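Local coordinates for putative Lipoprotein (Clostridium perfringens, PDB 5J7R), which is of unknown function but is a putative lipoprotein whose chain contains a domain of the sporulation and spore germination family, at residues A[57-62]-A[118-123]; A[79-84]-A[99-104]; A[137-142]-A[146-151]. One frame throughout, in Å; residues are numbered along the deposited sequence.

Contact 1: A[57-62]-A[118-123]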
loop_
_atom_site.group_PDB
_atom_site.type_symbol
_atom_site.label_atom_id
_atom_site.label_comp_id
_atom_site.label_asym_id
_atom_site.label_seq_id
_atom_site.Cartn_x
_atom_site.Cartn_y
_atom_site.Cartn_z
ATOM N N GLN A 57 0.924 -10.160 -1.412
ATOM C CA GLN A 57 0.075 -11.140 -0.760
ATOM C C GLN A 57 -1.343 -11.065 -1.320
ATOM O O GLN A 57 -1.964 -12.083 -1.562
ATOM C CB GLN A 57 0.119 -10.939 0.754
ATOM C CG GLN A 57 -0.792 -11.839 1.544
ATOM C CD GLN A 57 -0.521 -11.766 3.040
ATOM O OE1 GLN A 57 0.629 -11.656 3.478
ATOM N NE2 GLN A 57 -1.572 -11.902 3.834
ATOM N N TYR A 58 -1.844 -9.849 -1.514
ATOM C CA TYR A 58 -3.172 -9.637 -2.053
ATOM C C TYR A 58 -3.265 -10.205 -3.483
ATOM O O TYR A 58 -4.231 -10.892 -3.816
ATOM C CB TYR A 58 -3.501 -8.142 -2.059
ATOM C CG TYR A 58 -4.894 -7.825 -2.497
ATOM C CD1 TYR A 58 -5.942 -7.816 -1.582
ATOM C CD2 TYR A 58 -5.174 -7.538 -3.825
ATOM C CE1 TYR A 58 -7.233 -7.520 -1.969
ATOM C CE2 TYR A 58 -6.474 -7.250 -4.229
ATOM C CZ TYR A 58 -7.492 -7.240 -3.300
ATOM O OH TYR A 58 -8.770 -6.951 -3.679
ATOM N N LEU A 59 -2.254 -9.912 -4.305
ATOM C CA LEU A 59 -2.178 -10.417 -5.683
ATOM C C LEU A 59 -2.203 -11.939 -5.742
ATOM O O LEU A 59 -2.957 -12.503 -6.539
ATOM C CB LEU A 59 -0.932 -9.886 -6.410
ATOM C CG LEU A 59 -0.889 -8.377 -6.677
ATOM C CD1 LEU A 59 0.456 -7.967 -7.262
ATOM C CD2 LEU A 59 -2.020 -7.975 -7.600
ATOM N N ILE A 60 -1.387 -12.611 -4.925
ATOM C CA ILE A 60 -1.387 -14.077 -4.925
ATOM C C ILE A 60 -2.749 -14.594 -4.494
ATOM O O ILE A 60 -3.213 -15.623 -4.997
ATOM C CB ILE A 60 -0.292 -14.687 -4.006
ATOM C CG1 ILE A 60 1.103 -14.280 -4.482
ATOM C CG2 ILE A 60 -0.372 -16.218 -3.973
ATOM C CD1 ILE A 60 1.444 -14.706 -5.896
ATOM N N GLN A 61 -3.389 -13.877 -3.572
ATOM C CA GLN A 61 -4.698 -14.321 -3.067
ATOM C C GLN A 61 -5.669 -14.194 -4.197
ATOM O O GLN A 61 -6.559 -15.009 -4.343
ATOM C CB GLN A 61 -5.244 -13.417 -1.934
ATOM C CG GLN A 61 -5.983 -14.192 -0.844
ATOM C CD GLN A 61 -5.104 -15.052 0.050
ATOM O OE1 GLN A 61 -5.313 -16.260 0.118
ATOM N NE2 GLN A 61 -4.124 -14.457 0.723
ATOM N N ALA A 62 -5.514 -13.120 -4.968
ATOM C CA ALA A 62 -6.389 -12.860 -6.102
ATOM C C ALA A 62 -6.241 -13.923 -7.197
ATOM O O ALA A 62 -7.225 -14.299 -7.820
ATOM C CB ALA A 62 -6.154 -11.466 -6.661
ATOM N N ILE A 118 4.648 -15.265 -12.045
ATOM C CA ILE A 118 5.762 -14.340 -12.293
ATOM C C ILE A 118 5.300 -13.036 -12.905
ATOM O O ILE A 118 5.676 -11.966 -12.436
ATOM C CB ILE A 118 6.844 -14.982 -13.184
ATOM C CG1 ILE A 118 7.566 -16.063 -12.375
ATOM C CG2 ILE A 118 7.869 -13.944 -13.649
ATOM C CD1 ILE A 118 8.616 -16.833 -13.146
ATOM N N ALA A 119 4.478 -13.119 -13.942
ATOM C CA ALA A 119 3.994 -11.913 -14.600
ATOM C C ALA A 119 3.193 -11.054 -13.625
ATOM O O ALA A 119 3.265 -9.831 -13.673
ATOM C CB ALA A 119 3.150 -12.264 -15.806
ATOM N N THR A 120 2.441 -11.703 -12.743
ATOM C CA THR A 120 1.621 -10.979 -11.776
ATOM C C THR A 120 2.477 -10.348 -10.682
ATOM O O THR A 120 2.365 -9.153 -10.424
ATOM C CB THR A 120 0.582 -11.902 -11.137
ATOM O OG1 THR A 120 -0.220 -12.500 -12.168
ATOM C CG2 THR A 120 -0.316 -11.131 -10.166
ATOM N N ILE A 121 3.337 -11.151 -10.071
ATOM C CA ILE A 121 4.213 -10.687 -8.997
ATOM C C ILE A 121 5.309 -9.710 -9.408
ATOM O O ILE A 121 5.550 -8.740 -8.692
ATOM C CB ILE A 121 4.817 -11.872 -8.213
ATOM C CG1 ILE A 121 3.720 -12.586 -7.434
ATOM C CG2 ILE A 121 5.864 -11.401 -7.215
ATOM C CD1 ILE A 121 3.033 -11.727 -6.375
ATOM N N THR A 122 5.945 -9.927 -10.558
ATOM C CA THR A 122 7.012 -9.017 -11.009
ATOM C C THR A 122 6.520 -7.611 -11.342
ATOM O O THR A 122 7.309 -6.753 -11.733
ATOM C CB THR A 122 7.836 -9.603 -12.164
ATOM O OG1 THR A 122 6.970 -9.938 -13.256
ATOM C CG2 THR A 122 8.582 -10.837 -11.698
ATOM N N GLN A 123 5.216 -7.374 -11.214
ATOM C CA GLN A 123 4.669 -6.031 -11.403
ATOM C C GLN A 123 5.186 -5.170 -10.251
ATOM O O GLN A 123 5.279 -3.960 -10.376
ATOM C CB GLN A 123 3.134 -6.025 -11.406
ATOM C CG GLN A 123 2.490 -6.372 -12.733
ATOM C CD GLN A 123 0.958 -6.481 -12.680
ATOM O OE1 GLN A 123 0.258 -5.911 -13.525
ATOM N NE2 GLN A 123 0.434 -7.202 -11.704
#
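Leu59 and Thr120 mark the closest passage of two helical backbones, their CA atoms 7.2 Å apart, with 57-62 inside its helix and 118-123 running off the last turn of its own. No hydrogen bond joins the two segments; four buried side chains make the contact. The closest meeting is of two isoleucines, whose side chains cross at about a right angle: CD1 of Ile60 lies 3.4 Å from CD1 of Ile121 and also touches its CG1. Both have CG1 set beside the backbone N, and the bend at chi2 that follows (-59° in Ile60 and -62° in Ile121) brings each CD1 methyl to the partner helix although neither CB bond points there directly. Leu59 touches Thr120 at two points. Its CB packs against Thr120 CG2 at 4.0 Å, and its CD1 methyl reaches the backbone oxygen, with Leu59 CD1 3.9 Å from Thr120 O. That same oxygen, at the end of its helix, is bonded by the Gln123 side chain, NE2 to Thr120 O being 3.0 Å, with the donor in the carbonyl plane on a lone pair. The threonine hydroxyl takes no part across the contact: OG1 is hydrogen-bonded to Gly116 O and to Tyr30 N of the second subunit, whose Ser28 O is a further partner of Gln123 NE2. The contact thus joins helices 51-65 and 107-121 where the second subunit packs on Thr120, while Ile60 rests on Ile95 and Ile121 on Ala93, both in strand 92-97.

Contact 2: A[79-84]-A[99-104]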
loop_
_atom_site.group_PDB
_atom_site.type_symbol
_atom_site.label_atom_id
_atom_site.label_comp_id
_atom_site.label_asym_id
_atom_site.label_seq_id
_atom_site.Cartn_x
_atom_site.Cartn_y
_atom_site.Cartn_z
ATOM N N LYS A 79 -8.446 -24.097 -6.656
ATOM C CA LYS A 79 -9.263 -23.189 -5.851
ATOM C C LYS A 79 -9.095 -23.388 -4.340
ATOM O O LYS A 79 -9.131 -22.419 -3.580
ATOM C CB LYS A 79 -10.728 -23.254 -6.284
ATOM C CG LYS A 79 -11.575 -22.179 -5.591
ATOM C CD LYS A 79 -12.646 -21.594 -6.511
ATOM C CE LYS A 79 -13.644 -20.727 -5.782
ATOM N NZ LYS A 79 -14.747 -20.268 -6.670
ATOM N N ASP A 80 -8.896 -24.640 -3.922
ATOM C CA ASP A 80 -8.705 -24.955 -2.496
ATOM C C ASP A 80 -7.298 -24.595 -1.965
ATOM O O ASP A 80 -7.041 -24.739 -0.768
ATOM C CB ASP A 80 -9.075 -26.419 -2.162
ATOM C CG ASP A 80 -8.296 -27.444 -2.976
ATOM O OD1 ASP A 80 -7.496 -27.067 -3.857
ATOM O OD2 ASP A 80 -8.518 -28.653 -2.740
ATOM N N THR A 81 -6.404 -24.129 -2.848
ATOM C CA THR A 81 -5.054 -23.714 -2.445
ATOM C C THR A 81 -5.157 -22.591 -1.431
ATOM O O THR A 81 -6.051 -21.751 -1.504
ATOM C CB THR A 81 -4.210 -23.200 -3.642
ATOM O OG1 THR A 81 -4.123 -24.224 -4.642
ATOM C CG2 THR A 81 -2.796 -22.803 -3.211
ATOM N N LYS A 82 -4.232 -22.576 -0.490
ATOM C CA LYS A 82 -4.223 -21.576 0.544
ATOM C C LYS A 82 -2.856 -20.959 0.650
ATOM O O LYS A 82 -1.858 -21.665 0.606
ATOM C CB LYS A 82 -4.572 -22.224 1.872
ATOM C CG LYS A 82 -5.981 -22.841 1.898
ATOM C CD LYS A 82 -6.278 -23.446 3.258
ATOM C CE LYS A 82 -7.492 -24.355 3.260
ATOM N NZ LYS A 82 -7.872 -24.795 4.632
ATOM N N LEU A 83 -2.820 -19.640 0.786
ATOM C CA LEU A 83 -1.563 -18.930 0.933
ATOM C C LEU A 83 -1.163 -18.965 2.420
ATOM O O LEU A 83 -1.820 -18.356 3.255
ATOM C CB LEU A 83 -1.714 -17.491 0.438
ATOM C CG LEU A 83 -0.473 -16.607 0.516
ATOM C CD1 LEU A 83 0.676 -17.174 -0.286
ATOM C CD2 LEU A 83 -0.816 -15.234 0.014
ATOM N N LEU A 84 -0.103 -19.699 2.744
ATOM C CA LEU A 84 0.357 -19.811 4.127
ATOM C C LEU A 84 1.085 -18.549 4.553
ATOM O O LEU A 84 0.872 -18.048 5.658
ATOM C CB LEU A 84 1.248 -21.038 4.303
ATOM C CG LEU A 84 0.572 -22.384 4.007
ATOM C CD1 LEU A 84 1.594 -23.504 4.108
ATOM C CD2 LEU A 84 -0.607 -22.649 4.932
ATOM N N LYS A 99 -0.342 -27.668 0.685
ATOM C CA LYS A 99 -0.228 -28.923 -0.083
ATOM C C LYS A 99 -1.206 -29.015 -1.282
ATOM O O LYS A 99 -0.906 -29.674 -2.278
ATOM C CB LYS A 99 -0.450 -30.106 0.870
ATOM C CG LYS A 99 -0.387 -31.501 0.276
ATOM C CD LYS A 99 -0.790 -32.541 1.321
ATOM C CE LYS A 99 -0.643 -33.985 0.861
ATOM N NZ LYS A 99 -0.761 -34.948 2.000
ATOM N N GLU A 100 -2.361 -28.352 -1.188
ATOM C CA GLU A 100 -3.372 -28.372 -2.267
ATOM C C GLU A 100 -2.850 -27.841 -3.607
ATOM O O GLU A 100 -3.408 -28.157 -4.644
ATOM C CB GLU A 100 -4.645 -27.602 -1.873
ATOM C CG GLU A 100 -5.511 -28.249 -0.792
ATOM C CD GLU A 100 -4.883 -28.283 0.594
ATOM O OE1 GLU A 100 -5.302 -29.138 1.391
ATOM O OE2 GLU A 100 -3.968 -27.474 0.888
ATOM N N ALA A 101 -1.788 -27.045 -3.575
ATOM C CA ALA A 101 -1.204 -26.489 -4.802
ATOM C C ALA A 101 -0.517 -27.540 -5.668
ATOM O O ALA A 101 -0.354 -27.337 -6.866
ATOM C CB ALA A 101 -0.216 -25.380 -4.464
ATOM N N ILE A 102 -0.109 -28.652 -5.052
ATOM C CA ILE A 102 0.567 -29.735 -5.767
ATOM C C ILE A 102 -0.476 -30.697 -6.334
ATOM O O ILE A 102 -1.157 -31.393 -5.583
ATOM C CB ILE A 102 1.562 -30.498 -4.857
ATOM C CG1 ILE A 102 2.630 -29.534 -4.317
ATOM C CG2 ILE A 102 2.229 -31.639 -5.627
ATOM C CD1 ILE A 102 3.619 -30.165 -3.351
ATOM N N VAL A 103 -0.595 -30.708 -7.663
ATOM C CA VAL A 103 -1.529 -31.580 -8.389
ATOM C C VAL A 103 -0.878 -32.009 -9.696
ATOM O O VAL A 103 0.173 -31.489 -10.069
ATOM C CB VAL A 103 -2.881 -30.887 -8.700
ATOM C CG1 VAL A 103 -3.646 -30.593 -7.416
ATOM C CG2 VAL A 103 -2.682 -29.608 -9.510
ATOM N N ASN A 104 -1.482 -32.980 -10.375
ATOM C CA ASN A 104 -0.960 -33.434 -11.664
ATOM C C ASN A 104 -1.333 -32.458 -12.738
ATOM O O ASN A 104 -2.519 -32.251 -12.953
ATOM C CB ASN A 104 -1.599 -34.760 -12.096
ATOM C CG ASN A 104 -1.071 -35.933 -11.320
ATOM O OD1 ASN A 104 -0.391 -35.766 -10.306
ATOM N ND2 ASN A 104 -1.366 -37.131 -11.797
#
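Thr81 and Ala101 form the close-packed, buried half of this contact, with the methyls side by side, Thr81 CG2 3.9 Å from Ala101 CB. The threonine hydroxyl comes alongside the backbone as well, OG1 being 3.7 Å from Ala101 CA, but its hydrogen bond goes back to Pro78 O within its own loop. Toward the surface the character changes, and two acidic side chains cross at about a right angle. Asp80 has CG between its backbone N and carbonyl carbon (chi1 57°), which swings the carboxylate over the aliphatic part of Glu100, with OD1 3.5 Å from Glu100 CB. The charged ends do not meet; the carboxylate planes are 74° apart and Asp80 OD2 stays 5.3 Å from Glu100 OE1. A bend at chi2 of Glu100 helps keep them separate, and OE2 is hydrogen-bonded to Ser98 OG, while Lys82 NZ, 6.0 Å from Glu100 OE1, could soften the like-charge repulsion only at a distance. The contact joins the entry into strand 83-89 to the 3-10 turn that follows strand 92-97: Leu84 continues the pairing of these strands through backbone bonds with Asn96, and Thr81 packs on Ile64 of helix 51-65.

Contact 3: A[137-142]-A[146-151]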
loop_
_atom_site.group_PDB
_atom_site.type_symbol
_atom_site.label_atom_id
_atom_site.label_comp_id
_atom_site.label_asym_id
_atom_site.label_seq_id
_atom_site.Cartn_x
_atom_site.Cartn_y
_atom_site.Cartn_z
ATOM N N GLN A 137 8.191 -25.550 3.284
ATOM C CA GLN A 137 9.367 -26.328 2.826
ATOM C C GLN A 137 9.593 -26.271 1.331
ATOM O O GLN A 137 8.706 -25.898 0.564
ATOM C CB GLN A 137 9.230 -27.801 3.244
ATOM C CG GLN A 137 9.058 -28.031 4.742
ATOM C CD GLN A 137 8.717 -29.477 5.111
ATOM O OE1 GLN A 137 8.679 -30.369 4.264
ATOM N NE2 GLN A 137 8.468 -29.706 6.391
HETATM N N MSE A 138 10.793 -26.666 0.929
HETATM C CA MSE A 138 11.181 -26.693 -0.475
HETATM C C MSE A 138 10.515 -27.830 -1.184
HETATM O O MSE A 138 10.262 -28.862 -0.580
HETATM C CB MSE A 138 12.694 -26.979 -0.513
HETATM C CG MSE A 138 13.290 -26.918 -1.925
HETATM SE SE MSE A 138 13.696 -28.788 -2.358
HETATM C CE MSE A 138 15.621 -28.596 -2.094
ATOM N N VAL A 139 10.223 -27.635 -2.473
ATOM C CA VAL A 139 9.606 -28.670 -3.320
ATOM C C VAL A 139 10.229 -28.715 -4.714
ATOM O O VAL A 139 10.667 -27.690 -5.251
ATOM C CB VAL A 139 8.079 -28.509 -3.448
ATOM C CG1 VAL A 139 7.407 -28.878 -2.137
ATOM C CG2 VAL A 139 7.707 -27.098 -3.891
ATOM N N ASP A 140 10.273 -29.919 -5.286
ATOM C CA ASP A 140 10.843 -30.122 -6.610
ATOM C C ASP A 140 9.919 -29.606 -7.714
ATOM O O ASP A 140 10.401 -29.014 -8.671
ATOM C CB ASP A 140 11.202 -31.604 -6.844
ATOM C CG ASP A 140 12.194 -32.147 -5.814
ATOM O OD1 ASP A 140 12.630 -31.392 -4.914
ATOM O OD2 ASP A 140 12.535 -33.349 -5.904
ATOM N N SER A 141 8.603 -29.797 -7.574
ATOM C CA SER A 141 7.654 -29.365 -8.614
ATOM C C SER A 141 6.193 -29.323 -8.155
ATOM O O SER A 141 5.800 -30.061 -7.251
ATOM C CB SER A 141 7.752 -30.336 -9.806
ATOM O OG SER A 141 6.927 -29.930 -10.887
ATOM N N LEU A 142 5.395 -28.456 -8.782
ATOM C CA LEU A 142 3.963 -28.363 -8.478
ATOM C C LEU A 142 3.179 -29.352 -9.315
ATOM O O LEU A 142 2.369 -30.115 -8.794
ATOM C CB LEU A 142 3.402 -26.969 -8.763
ATOM C CG LEU A 142 3.800 -25.816 -7.862
ATOM C CD1 LEU A 142 3.122 -24.550 -8.359
ATOM C CD2 LEU A 142 3.413 -26.096 -6.418
ATOM N N PHE A 146 8.173 -29.092 -14.102
ATOM C CA PHE A 146 9.109 -27.992 -13.886
ATOM C C PHE A 146 9.760 -28.030 -12.518
ATOM O O PHE A 146 9.105 -28.278 -11.510
ATOM C CB PHE A 146 8.428 -26.641 -14.126
ATOM C CG PHE A 146 8.166 -26.352 -15.571
ATOM C CD1 PHE A 146 7.001 -26.784 -16.182
ATOM C CD2 PHE A 146 9.100 -25.650 -16.331
ATOM C CE1 PHE A 146 6.766 -26.525 -17.520
ATOM C CE2 PHE A 146 8.872 -25.388 -17.668
ATOM C CZ PHE A 146 7.701 -25.827 -18.265
ATOM N N ASP A 147 11.065 -27.766 -12.513
ATOM C CA ASP A 147 11.868 -27.759 -11.300
ATOM C C ASP A 147 11.792 -26.392 -10.616
ATOM O O ASP A 147 12.279 -25.393 -11.154
ATOM C CB ASP A 147 13.325 -28.102 -11.646
ATOM C CG ASP A 147 14.211 -28.266 -10.414
ATOM O OD1 ASP A 147 13.692 -28.244 -9.277
ATOM O OD2 ASP A 147 15.438 -28.443 -10.590
ATOM N N ILE A 148 11.161 -26.360 -9.442
ATOM C CA ILE A 148 11.027 -25.120 -8.640
ATOM C C ILE A 148 11.762 -25.278 -7.301
ATOM O O ILE A 148 11.329 -24.785 -6.264
ATOM C CB ILE A 148 9.560 -24.673 -8.434
ATOM C CG1 ILE A 148 8.736 -25.748 -7.743
ATOM C CG2 ILE A 148 8.937 -24.363 -9.790
ATOM C CD1 ILE A 148 7.409 -25.217 -7.253
ATOM N N SER A 149 12.891 -25.971 -7.362
ATOM C CA SER A 149 13.725 -26.240 -6.198
ATOM C C SER A 149 14.433 -24.985 -5.694
ATOM O O SER A 149 14.690 -24.863 -4.492
ATOM C CB SER A 149 14.765 -27.316 -6.548
ATOM O OG SER A 149 15.590 -27.631 -5.447
ATOM N N LYS A 150 14.734 -24.053 -6.602
ATOM C CA LYS A 150 15.426 -22.820 -6.235
ATOM C C LYS A 150 14.633 -21.605 -6.761
ATOM O O LYS A 150 13.597 -21.771 -7.424
ATOM C CB LYS A 150 16.873 -22.871 -6.781
ATOM C CG LYS A 150 17.566 -24.192 -6.477
ATOM C CD LYS A 150 18.976 -24.256 -7.036
ATOM C CE LYS A 150 19.580 -25.646 -6.936
ATOM N NZ LYS A 150 20.881 -25.813 -7.647
ATOM N N PRO A 151 15.062 -20.377 -6.407
ATOM C CA PRO A 151 14.350 -19.196 -6.920
ATOM C C PRO A 151 14.496 -19.084 -8.436
ATOM O O PRO A 151 15.506 -19.537 -8.983
ATOM C CB PRO A 151 15.057 -18.027 -6.225
ATOM C CG PRO A 151 15.648 -18.619 -4.993
ATOM C CD PRO A 151 16.043 -20.011 -5.370
HETATM O O HOH W 1 10.721 -24.922 -3.499
#
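The carbonyl group of Asp140 is met from above its plane by the amide of Ile148, the donor standing 40° out of it; the bond from Ile148 N to Asp140 O is 2.9 Å long and nearly straight at the hydrogen. The same oxygen also receives a CA-H contact from Asp147, with CA 3.3 Å from Asp140 O. Asp147's own carboxylate is approached over its face: Ser149 N donates to OD1 from 46° out of the plane, closing an Asx turn within 146-151. The ring of Phe146 leads away to helix 107-121. Phe146 O accepts from Ser141 OG at 2.8 Å, and the same OG is also hydrogen-bonded to Gly144 N in the intervening turn. Farther along, a water bridges the two segments, accepting from Val139 N at 2.9 Å and hydrogen-bonded to Ile148 O. Ile148 is the apolar centre of the contact. Its CG1 sits between the backbone N and the carbonyl carbon (chi1 59°), and the chain extends from there to place CD1 3.7 Å from Leu142 CG and 3.9 Å from Val139 CG2; it crosses the leucine but runs beside the valine. On the surface, selenomethionine Met138 bends its CE to 3.5 Å from Ser149 OG. The segments run nearly antiparallel without forming regular strands, and this hairpin-like turn lies against two elements: Val139 and Ile148 pack on Val134 and Ile132 of strand 129-134, and Phe146 packs on Gln111 and Leu114 of helix 107-121.

Contact 2 is nested in the chain loop that contact 1 closes, and touches both of the others. Its centre is about 16 Å from that of contact 1, which it meets through Leu83: CD2 packs 3.5 Å from Gln61 NE2. With contact 3, about 14 Å away between centres, a probable hydrogen bond of 3.2 Å runs from Val103 N to Leu142 O. Contacts 1 and 3 do not touch, their nearest atoms being about 8 Å apart, yet helix 107-121 serves both, its C-terminal end forming contact 1 and its earlier part, at Gln111 and Leu114, packing on Phe146 of contact 3. A magnesium ion lies about 13 Å from the side chain of Ile121, well away from that residue.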